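Local atomic coordinates of bartonella effector protein (Bep) substrate of VirB T4SS (Bartonella sp. 1-1C, PDB entry 4PY3), a protein that is a substrate of the VirB type IV secretion system whose N-terminal Fic domain may transfer AMP from ATP to threonine or tyrosine residues of proteins. Residues K63-R68 against E160-V165; F85-D88 against V92-M95; H25-T30 against A34-H39. All coordinates share one frame; numbering follows the deposited sequence.

Contact 1. Residues K63-R68 against E160-V165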
loop_
_atom_site.group_PDB
_atom_site.type_symbol
_atom_site.label_atom_id
_atom_site.label_comp_id
_atom_site.label_asym_id
_atom_site.label_seq_id
_atom_site.Cartn_x
_atom_site.Cartn_y
_atom_site.Cartn_z
ATOM N N LYS A 63 2.256 -4.579 -7.050
ATOM C CA LYS A 63 1.350 -4.211 -8.111
ATOM C C LYS A 63 0.333 -5.304 -8.377
ATOM O O LYS A 63 -0.839 -5.016 -8.630
ATOM C CB LYS A 63 2.114 -3.884 -9.395
ATOM C CG LYS A 63 2.793 -2.530 -9.341
ATOM C CD LYS A 63 3.368 -2.164 -10.699
ATOM C CE LYS A 63 4.844 -2.370 -10.777
ATOM N NZ LYS A 63 5.364 -1.756 -12.033
ATOM N N TYR A 64 0.786 -6.556 -8.340
ATOM C CA TYR A 64 -0.106 -7.690 -8.555
ATOM C C TYR A 64 -1.184 -7.743 -7.465
ATOM O O TYR A 64 -2.348 -8.026 -7.753
ATOM C CB TYR A 64 0.671 -9.007 -8.630
ATOM C CG TYR A 64 -0.223 -10.230 -8.618
ATOM C CD1 TYR A 64 -0.931 -10.610 -9.755
ATOM C CD2 TYR A 64 -0.369 -11.003 -7.466
ATOM C CE1 TYR A 64 -1.752 -11.731 -9.745
ATOM C CE2 TYR A 64 -1.191 -12.111 -7.449
ATOM C CZ TYR A 64 -1.876 -12.474 -8.583
ATOM O OH TYR A 64 -2.679 -13.585 -8.567
ATOM N N ILE A 65 -0.804 -7.456 -6.225
ATOM C CA ILE A 65 -1.772 -7.434 -5.139
ATOM C C ILE A 65 -2.817 -6.355 -5.396
ATOM O O ILE A 65 -4.005 -6.600 -5.243
ATOM C CB ILE A 65 -1.104 -7.171 -3.785
ATOM C CG1 ILE A 65 -0.270 -8.390 -3.384
ATOM C CG2 ILE A 65 -2.140 -6.892 -2.705
ATOM C CD1 ILE A 65 0.815 -8.065 -2.389
ATOM N N HIS A 66 -2.352 -5.163 -5.747
ATOM C CA HIS A 66 -3.235 -4.040 -6.017
ATOM C C HIS A 66 -4.144 -4.391 -7.194
ATOM O O HIS A 66 -5.346 -4.130 -7.159
ATOM C CB HIS A 66 -2.419 -2.791 -6.324
ATOM C CG HIS A 66 -3.227 -1.535 -6.384
ATOM N ND1 HIS A 66 -3.966 -1.179 -7.494
ATOM C CD2 HIS A 66 -3.426 -0.553 -5.472
ATOM C CE1 HIS A 66 -4.581 -0.034 -7.269
ATOM N NE2 HIS A 66 -4.277 0.367 -6.047
ATOM N N GLN A 67 -3.565 -5.039 -8.205
ATOM C CA GLN A 67 -4.328 -5.490 -9.360
ATOM C C GLN A 67 -5.466 -6.407 -8.911
ATOM O O GLN A 67 -6.623 -6.201 -9.277
ATOM C CB GLN A 67 -3.436 -6.210 -10.370
ATOM C CG GLN A 67 -4.015 -6.232 -11.779
ATOM C CD GLN A 67 -3.036 -6.721 -12.837
ATOM O OE1 GLN A 67 -1.824 -6.754 -12.627
ATOM N NE2 GLN A 67 -3.567 -7.092 -13.995
ATOM N N ARG A 68 -5.146 -7.406 -8.097
ATOM C CA ARG A 68 -6.157 -8.348 -7.644
ATOM C C ARG A 68 -7.204 -7.697 -6.757
ATOM O O ARG A 68 -8.380 -8.029 -6.839
ATOM C CB ARG A 68 -5.515 -9.522 -6.912
ATOM C CG ARG A 68 -4.817 -10.512 -7.836
ATOM C CD ARG A 68 -5.839 -11.219 -8.707
ATOM N NE ARG A 68 -5.250 -12.264 -9.528
ATOM C CZ ARG A 68 -5.750 -12.694 -10.683
ATOM N NH1 ARG A 68 -6.860 -12.160 -11.200
ATOM N NH2 ARG A 68 -5.126 -13.661 -11.348
ATOM N N GLU A 160 -3.014 1.773 1.115
ATOM C CA GLU A 160 -3.004 1.207 2.465
ATOM C C GLU A 160 -3.292 -0.300 2.467
ATOM O O GLU A 160 -2.444 -1.078 2.904
ATOM C CB GLU A 160 -3.956 1.963 3.402
ATOM C CG GLU A 160 -3.566 3.422 3.627
ATOM C CD GLU A 160 -4.007 4.372 2.497
ATOM O OE1 GLU A 160 -4.552 3.910 1.449
ATOM O OE2 GLU A 160 -3.813 5.596 2.663
ATOM N N PRO A 161 -4.471 -0.726 1.974
ATOM C CA PRO A 161 -4.760 -2.171 2.021
ATOM C C PRO A 161 -3.780 -3.006 1.206
ATOM O O PRO A 161 -3.494 -4.144 1.572
ATOM C CB PRO A 161 -6.175 -2.276 1.437
ATOM C CG PRO A 161 -6.361 -1.020 0.667
ATOM C CD PRO A 161 -5.605 0.031 1.418
ATOM N N THR A 162 -3.265 -2.439 0.118
ATOM C CA THR A 162 -2.274 -3.137 -0.690
ATOM C C THR A 162 -0.970 -3.406 0.098
ATOM O O THR A 162 -0.462 -4.520 0.083
ATOM C CB THR A 162 -1.948 -2.352 -1.971
ATOM O OG1 THR A 162 -3.142 -2.187 -2.751
ATOM C CG2 THR A 162 -0.912 -3.097 -2.795
ATOM N N GLN A 163 -0.419 -2.368 0.723
ATOM C CA GLN A 163 0.827 -2.501 1.497
ATOM C C GLN A 163 0.646 -3.387 2.721
ATOM O O GLN A 163 1.536 -4.164 3.037
ATOM C CB GLN A 163 1.495 -1.155 1.812
ATOM C CG GLN A 163 0.621 -0.255 2.636
ATOM C CD GLN A 163 1.077 1.203 2.635
ATOM O OE1 GLN A 163 1.798 1.677 1.726
ATOM N NE2 GLN A 163 0.652 1.931 3.657
ATOM N N ARG A 164 -0.533 -3.373 3.335
ATOM C CA ARG A 164 -0.787 -4.280 4.461
ATOM C C ARG A 164 -0.774 -5.740 4.038
ATOM O O ARG A 164 -0.144 -6.574 4.701
ATOM C CB ARG A 164 -2.109 -3.973 5.137
ATOM C CG ARG A 164 -2.093 -2.633 5.822
ATOM C CD ARG A 164 -3.451 -2.313 6.391
ATOM N NE ARG A 164 -3.498 -0.889 6.727
ATOM C CZ ARG A 164 -4.454 -0.296 7.430
ATOM N NH1 ARG A 164 -5.455 -1.008 7.936
ATOM N NH2 ARG A 164 -4.396 1.013 7.641
ATOM N N VAL A 165 -1.446 -6.062 2.933
ATOM C CA VAL A 165 -1.429 -7.443 2.458
ATOM C C VAL A 165 0.004 -7.868 2.128
ATOM O O VAL A 165 0.407 -8.981 2.429
ATOM C CB VAL A 165 -2.351 -7.655 1.246
ATOM C CG1 VAL A 165 -2.134 -9.025 0.618
ATOM C CG2 VAL A 165 -3.797 -7.526 1.676
#
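The helical turns around H66 and T162 cross at 125° with their axes 9.1 Å apart, and the CA atoms of H66 and T162 approach to 5.5 Å. T162 fills the gap with both of its branches. Its OG1 lies 3.2 Å from CD2 of the H66 imidazole, reaching the ring obliquely, while its CG2 packs 3.8 Å from H66 CB. That hydroxyl is already bonded to the carbonyl of G158, just before the helix, so towards the imidazole it makes only a close carbon contact. The imidazole is itself held from two sides, by the backbone N of G78 at ND1 and the carbonyl of A157 at NE2, a pairing consistent with a proton on NE2; F155 stacks on it as well. I65 supplies the apolar half: its CG2, anti to the backbone N, touches V165 CG1 at 3.9 Å and T162 CG2 at 4.0 Å. Away from this interface, R68 NE meets Y64 OH at 3.0 Å in an almost straight bond lying in the guanidinium plane, and E51 also binds the hydroxyl. The segment 160-165 continues the Fic motif, HxFx(D/E)GNGRxxR, but E160 and P161 occupy its second glycine and first arginine positions. The contact thus packs helix 59-70 against the motif helix 159-173 near the centre of the chain, with L48 of helix 30-48 touching both Y64 and V165 and helix 135-152 meeting Q163.

Contact 2. Residues F85-D88 against V92-M95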
loop_
_atom_site.group_PDB
_atom_site.type_symbol
_atom_site.label_atom_id
_atom_site.label_comp_id
_atom_site.label_asym_id
_atom_site.label_seq_id
_atom_site.Cartn_x
_atom_site.Cartn_y
_atom_site.Cartn_z
ATOM N N PHE A 85 -2.132 6.388 -17.822
ATOM C CA PHE A 85 -3.166 5.396 -18.031
ATOM C C PHE A 85 -4.289 5.892 -18.946
ATOM O O PHE A 85 -4.846 6.958 -18.725
ATOM C CB PHE A 85 -3.779 4.978 -16.708
ATOM C CG PHE A 85 -4.803 3.910 -16.865
ATOM C CD1 PHE A 85 -4.404 2.591 -17.066
ATOM C CD2 PHE A 85 -6.160 4.212 -16.881
ATOM C CE1 PHE A 85 -5.338 1.593 -17.247
ATOM C CE2 PHE A 85 -7.100 3.212 -17.052
ATOM C CZ PHE A 85 -6.694 1.907 -17.259
ATOM N N THR A 86 -4.604 5.106 -19.970
ATOM C CA THR A 86 -5.702 5.434 -20.879
ATOM C C THR A 86 -6.952 4.705 -20.429
ATOM O O THR A 86 -7.057 3.494 -20.518
ATOM C CB THR A 86 -5.378 5.086 -22.346
ATOM O OG1 THR A 86 -4.222 5.817 -22.754
ATOM C CG2 THR A 86 -6.531 5.488 -23.275
ATOM N N PHE A 87 -7.919 5.486 -19.970
ATOM C CA PHE A 87 -9.240 4.970 -19.649
ATOM C C PHE A 87 -10.002 4.521 -20.896
ATOM O O PHE A 87 -9.699 4.920 -22.014
ATOM C CB PHE A 87 -10.067 6.038 -18.928
ATOM C CG PHE A 87 -9.784 6.137 -17.464
ATOM C CD1 PHE A 87 -10.434 5.316 -16.569
ATOM C CD2 PHE A 87 -8.893 7.073 -16.982
ATOM C CE1 PHE A 87 -10.191 5.409 -15.210
ATOM C CE2 PHE A 87 -8.640 7.171 -15.624
ATOM C CZ PHE A 87 -9.296 6.338 -14.737
ATOM N N ASP A 88 -11.012 3.699 -20.664
ATOM C CA ASP A 88 -11.924 3.229 -21.694
ATOM C C ASP A 88 -12.622 4.410 -22.410
ATOM O O ASP A 88 -12.937 4.329 -23.592
ATOM C CB ASP A 88 -12.955 2.287 -21.041
ATOM C CG ASP A 88 -14.015 1.785 -22.016
ATOM O OD1 ASP A 88 -13.648 1.171 -23.045
ATOM O OD2 ASP A 88 -15.224 1.981 -21.740
ATOM N N VAL A 92 -6.751 10.307 -20.454
ATOM C CA VAL A 92 -5.455 9.822 -19.999
ATOM C C VAL A 92 -5.170 10.393 -18.610
ATOM O O VAL A 92 -5.173 11.610 -18.415
ATOM C CB VAL A 92 -4.342 10.216 -21.001
ATOM C CG1 VAL A 92 -2.978 9.688 -20.571
ATOM C CG2 VAL A 92 -4.674 9.682 -22.381
ATOM N N ALA A 93 -4.901 9.517 -17.654
ATOM C CA ALA A 93 -4.724 9.944 -16.263
ATOM C C ALA A 93 -3.344 9.650 -15.715
ATOM O O ALA A 93 -2.733 8.619 -15.988
ATOM C CB ALA A 93 -5.776 9.316 -15.368
ATOM N N GLU A 94 -2.885 10.578 -14.892
ATOM C CA GLU A 94 -1.583 10.506 -14.273
ATOM C C GLU A 94 -1.642 11.413 -13.048
ATOM O O GLU A 94 -2.352 12.410 -13.061
ATOM C CB GLU A 94 -0.588 11.022 -15.308
ATOM C CG GLU A 94 0.868 10.895 -14.945
ATOM C CD GLU A 94 1.781 11.510 -15.988
ATOM O OE1 GLU A 94 1.378 11.605 -17.176
ATOM O OE2 GLU A 94 2.894 11.924 -15.614
ATOM N N MET A 95 -0.936 11.056 -11.982
ATOM C CA MET A 95 -0.928 11.897 -10.783
ATOM C C MET A 95 0.442 11.969 -10.112
ATOM O O MET A 95 0.703 11.268 -9.135
ATOM C CB MET A 95 -1.986 11.450 -9.774
ATOM C CG MET A 95 -2.205 12.517 -8.718
ATOM S SD MET A 95 -3.673 12.254 -7.722
ATOM C CE MET A 95 -3.867 13.868 -6.973
#
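The F87 ring turns its edge to A93, whose CB lies near the ring plane only 3.6 Å from F87 CE2. This places the aromatic group alongside the methyl, with its faces turned elsewhere. One of those faces receives F85: CE2 of F85 stands over the centre of the F87 ring, 3.9 Å above its plane, and F87 CD1 in turn lies in the plane of the F85 ring. The two rings are thus in a T-shaped (edge-to-face) arrangement, with F85 giving the edge and F87 the face. The first torsions explain the meeting: F85 has CG anti to the backbone N (chi1 -177°), whereas F87 carries its CG beside the N (chi1 -82°), and two residues apart the rings converge. K22 adds a cation-pi interaction to F87.

F85 and A93 share a face of a short antiparallel hairpin, and their backbones form a hydrogen-bonded pair. F85 N donates to A93 O at 2.9 Å, and A93 N returns a bond to F85 O at 2.8 Å. F85 O takes a further CA-H contact from V92 CA at 3.2 Å. T86 and V92, a non-hydrogen-bonded pair, occupy the other face, where T86 OG1 merely brushes V92 CG2 at 3.9 Å.

The hairpin is probably the flap known from Fic proteins, and it reaches the motif loop where M95 touches R156. Around the strands 85-86 and 92-93, E75, just beyond helix 59-70, accepts D88 N and touches both phenylalanines, N12 binds V92 O, and R81 pairs with the backbone of M95.

Contact 3. Residues H25-T30 against A34-H39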
loop_
_atom_site.group_PDB
_atom_site.type_symbol
_atom_site.label_atom_id
_atom_site.label_comp_id
_atom_site.label_asym_id
_atom_site.label_seq_id
_atom_site.Cartn_x
_atom_site.Cartn_y
_atom_site.Cartn_z
ATOM N N HIS A 25 -18.085 0.013 -11.944
ATOM C CA HIS A 25 -19.455 -0.189 -11.510
ATOM C C HIS A 25 -20.349 0.983 -11.899
ATOM O O HIS A 25 -21.557 0.905 -11.720
ATOM C CB HIS A 25 -19.524 -0.388 -9.993
ATOM C CG HIS A 25 -18.508 -1.347 -9.466
ATOM N ND1 HIS A 25 -18.514 -2.685 -9.791
ATOM C CD2 HIS A 25 -17.441 -1.159 -8.653
ATOM C CE1 HIS A 25 -17.503 -3.283 -9.189
ATOM N NE2 HIS A 25 -16.833 -2.379 -8.495
ATOM N N ASN A 26 -19.755 2.062 -12.409
ATOM C CA ASN A 26 -20.482 3.291 -12.724
ATOM C C ASN A 26 -21.187 3.857 -11.491
ATOM O O ASN A 26 -22.266 4.414 -11.588
ATOM C CB ASN A 26 -21.478 3.040 -13.862
ATOM C CG ASN A 26 -20.831 2.471 -15.114
ATOM O OD1 ASN A 26 -21.372 1.551 -15.693
ATOM N ND2 ASN A 26 -19.672 2.989 -15.521
ATOM N N ILE A 27 -20.557 3.707 -10.330
ATOM C CA ILE A 27 -21.091 4.212 -9.063
ATOM C C ILE A 27 -20.605 5.633 -8.817
ATOM O O ILE A 27 -19.402 5.908 -8.885
ATOM C CB ILE A 27 -20.668 3.315 -7.879
ATOM C CG1 ILE A 27 -21.390 1.970 -7.974
ATOM C CG2 ILE A 27 -20.987 3.984 -6.549
ATOM C CD1 ILE A 27 -20.882 0.924 -7.006
ATOM N N MET A 28 -21.540 6.523 -8.503
ATOM C CA MET A 28 -21.247 7.952 -8.389
ATOM C C MET A 28 -21.103 8.417 -6.948
ATOM O O MET A 28 -20.549 9.474 -6.697
ATOM C CB MET A 28 -22.350 8.753 -9.073
ATOM C CG MET A 28 -22.616 8.339 -10.508
ATOM S SD MET A 28 -21.129 8.454 -11.521
ATOM C CE MET A 28 -21.840 8.585 -13.162
ATOM N N SER A 29 -21.590 7.626 -6.003
ATOM C CA SER A 29 -21.434 7.945 -4.586
ATOM C C SER A 29 -20.095 7.405 -4.071
ATOM O O SER A 29 -19.806 6.222 -4.201
ATOM C CB SER A 29 -22.583 7.347 -3.770
ATOM O OG SER A 29 -22.293 7.401 -2.388
ATOM N N THR A 30 -19.278 8.285 -3.505
ATOM C CA THR A 30 -17.991 7.884 -2.949
ATOM C C THR A 30 -18.187 6.903 -1.784
ATOM O O THR A 30 -17.411 5.962 -1.627
ATOM C CB THR A 30 -17.169 9.112 -2.500
ATOM O OG1 THR A 30 -16.694 9.806 -3.656
ATOM C CG2 THR A 30 -15.961 8.705 -1.640
ATOM N N ALA A 34 -16.818 3.004 -1.833
ATOM C CA ALA A 34 -15.987 2.452 -0.755
ATOM C C ALA A 34 -16.473 1.073 -0.314
ATOM O O ALA A 34 -15.678 0.151 -0.218
ATOM C CB ALA A 34 -15.950 3.400 0.435
ATOM N N HIS A 35 -17.779 0.940 -0.084
ATOM C CA HIS A 35 -18.393 -0.322 0.358
ATOM C C HIS A 35 -18.182 -1.441 -0.670
ATOM O O HIS A 35 -17.751 -2.536 -0.331
ATOM C CB HIS A 35 -19.937 -0.123 0.500
ATOM C CG HIS A 35 -20.628 -1.032 1.476
ATOM N ND1 HIS A 35 -20.776 -2.392 1.277
ATOM C CD2 HIS A 35 -21.308 -0.747 2.613
ATOM C CE1 HIS A 35 -21.466 -2.910 2.281
ATOM N NE2 HIS A 35 -21.804 -1.932 3.103
ATOM N N VAL A 36 -18.550 -1.165 -1.920
ATOM C CA VAL A 36 -18.454 -2.146 -3.004
ATOM C C VAL A 36 -16.997 -2.556 -3.181
ATOM O O VAL A 36 -16.675 -3.708 -3.447
ATOM C CB VAL A 36 -19.001 -1.565 -4.322
ATOM C CG1 VAL A 36 -18.654 -2.449 -5.512
ATOM C CG2 VAL A 36 -20.513 -1.391 -4.231
ATOM N N CYS A 37 -16.124 -1.580 -3.003
ATOM C CA CYS A 37 -14.696 -1.768 -3.100
ATOM C C CYS A 37 -14.187 -2.739 -2.032
ATOM O O CYS A 37 -13.467 -3.684 -2.361
ATOM C CB CYS A 37 -14.028 -0.404 -2.954
ATOM S SG CYS A 37 -12.457 -0.250 -3.787
ATOM N N GLU A 38 -14.568 -2.511 -0.769
ATOM C CA GLU A 38 -14.212 -3.423 0.339
ATOM C C GLU A 38 -14.727 -4.831 0.046
ATOM O O GLU A 38 -14.038 -5.818 0.321
ATOM C CB GLU A 38 -14.685 -2.926 1.762
ATOM C CG GLU A 38 -13.552 -2.246 2.513
ATOM C CD GLU A 38 -13.982 -1.567 3.802
ATOM O OE1 GLU A 38 -15.190 -1.597 4.131
ATOM O OE2 GLU A 38 -13.098 -1.001 4.489
ATOM N N HIS A 39 -15.921 -4.922 -0.540
ATOM C CA HIS A 39 -16.514 -6.216 -0.870
ATOM C C HIS A 39 -15.641 -7.043 -1.818
ATOM O O HIS A 39 -15.288 -8.178 -1.505
ATOM C CB HIS A 39 -17.904 -6.041 -1.483
ATOM C CG HIS A 39 -18.562 -7.332 -1.842
ATOM N ND1 HIS A 39 -18.635 -7.816 -3.132
ATOM C CD2 HIS A 39 -19.159 -8.256 -1.057
ATOM C CE1 HIS A 39 -19.263 -8.979 -3.124
ATOM N NE2 HIS A 39 -19.587 -9.269 -1.876
#
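V36 has CG1 anti to its backbone N (chi1 168°), which aims that methyl at H25 and leaves CG2 for I27; H25, with CG beside its own N (chi1 -46°), presents the flat of its imidazole in return. V36 CG1 sits over one ring face in a CH-pi contact, 3.7 Å from the centroid of the H25 ring and 23° off the normal, and is displaced towards the NE2 and CD2 side. I27 and V36 meet tip to tip, with I27 CD1 3.6 Å from V36 CG2, so the two methyls of one valine serve two side chains of the preceding loop. The polar end of the imidazole is engaged too: H25 NE2 bonds to T73 OG1, which would fix the rotation of the ring, and the Y40 ring lies close to parallel with it. At the other end, A34 N donates to T30 O at 3.0 Å, the i to i+4 bond of the first helical turn. S29 is the N-cap, its OG bonded to K32 N. The loop 25-30 thus folds back on the start of helix 30-48, while T73 ties it to the chain just after helix 59-70 and T20 meets T30 from the N-terminal loop.

How the contacts relate
The three contacts lie well apart, with centres about 20 Å apart for contacts 1 and 2, about 17 Å for 1 and 3, and about 19 Å for 2 and 3, and none touches another; the nearest atoms are about 7 Å apart, between contacts 1 and 3. Contact 2 is nested in the loop that contact 1 closes, whereas contact 3 finishes before either begins. The chain leaving helix 59-70 joins contacts 2 and 3: T73 holds H25 of contact 3 and E75 meets the hairpin of contact 2. The Fic motif loop joins contacts 1 and 2, F155 stacking on H66 and R156 meeting M95. Helix 30-48 runs from contact 3 to L48 beside contact 1.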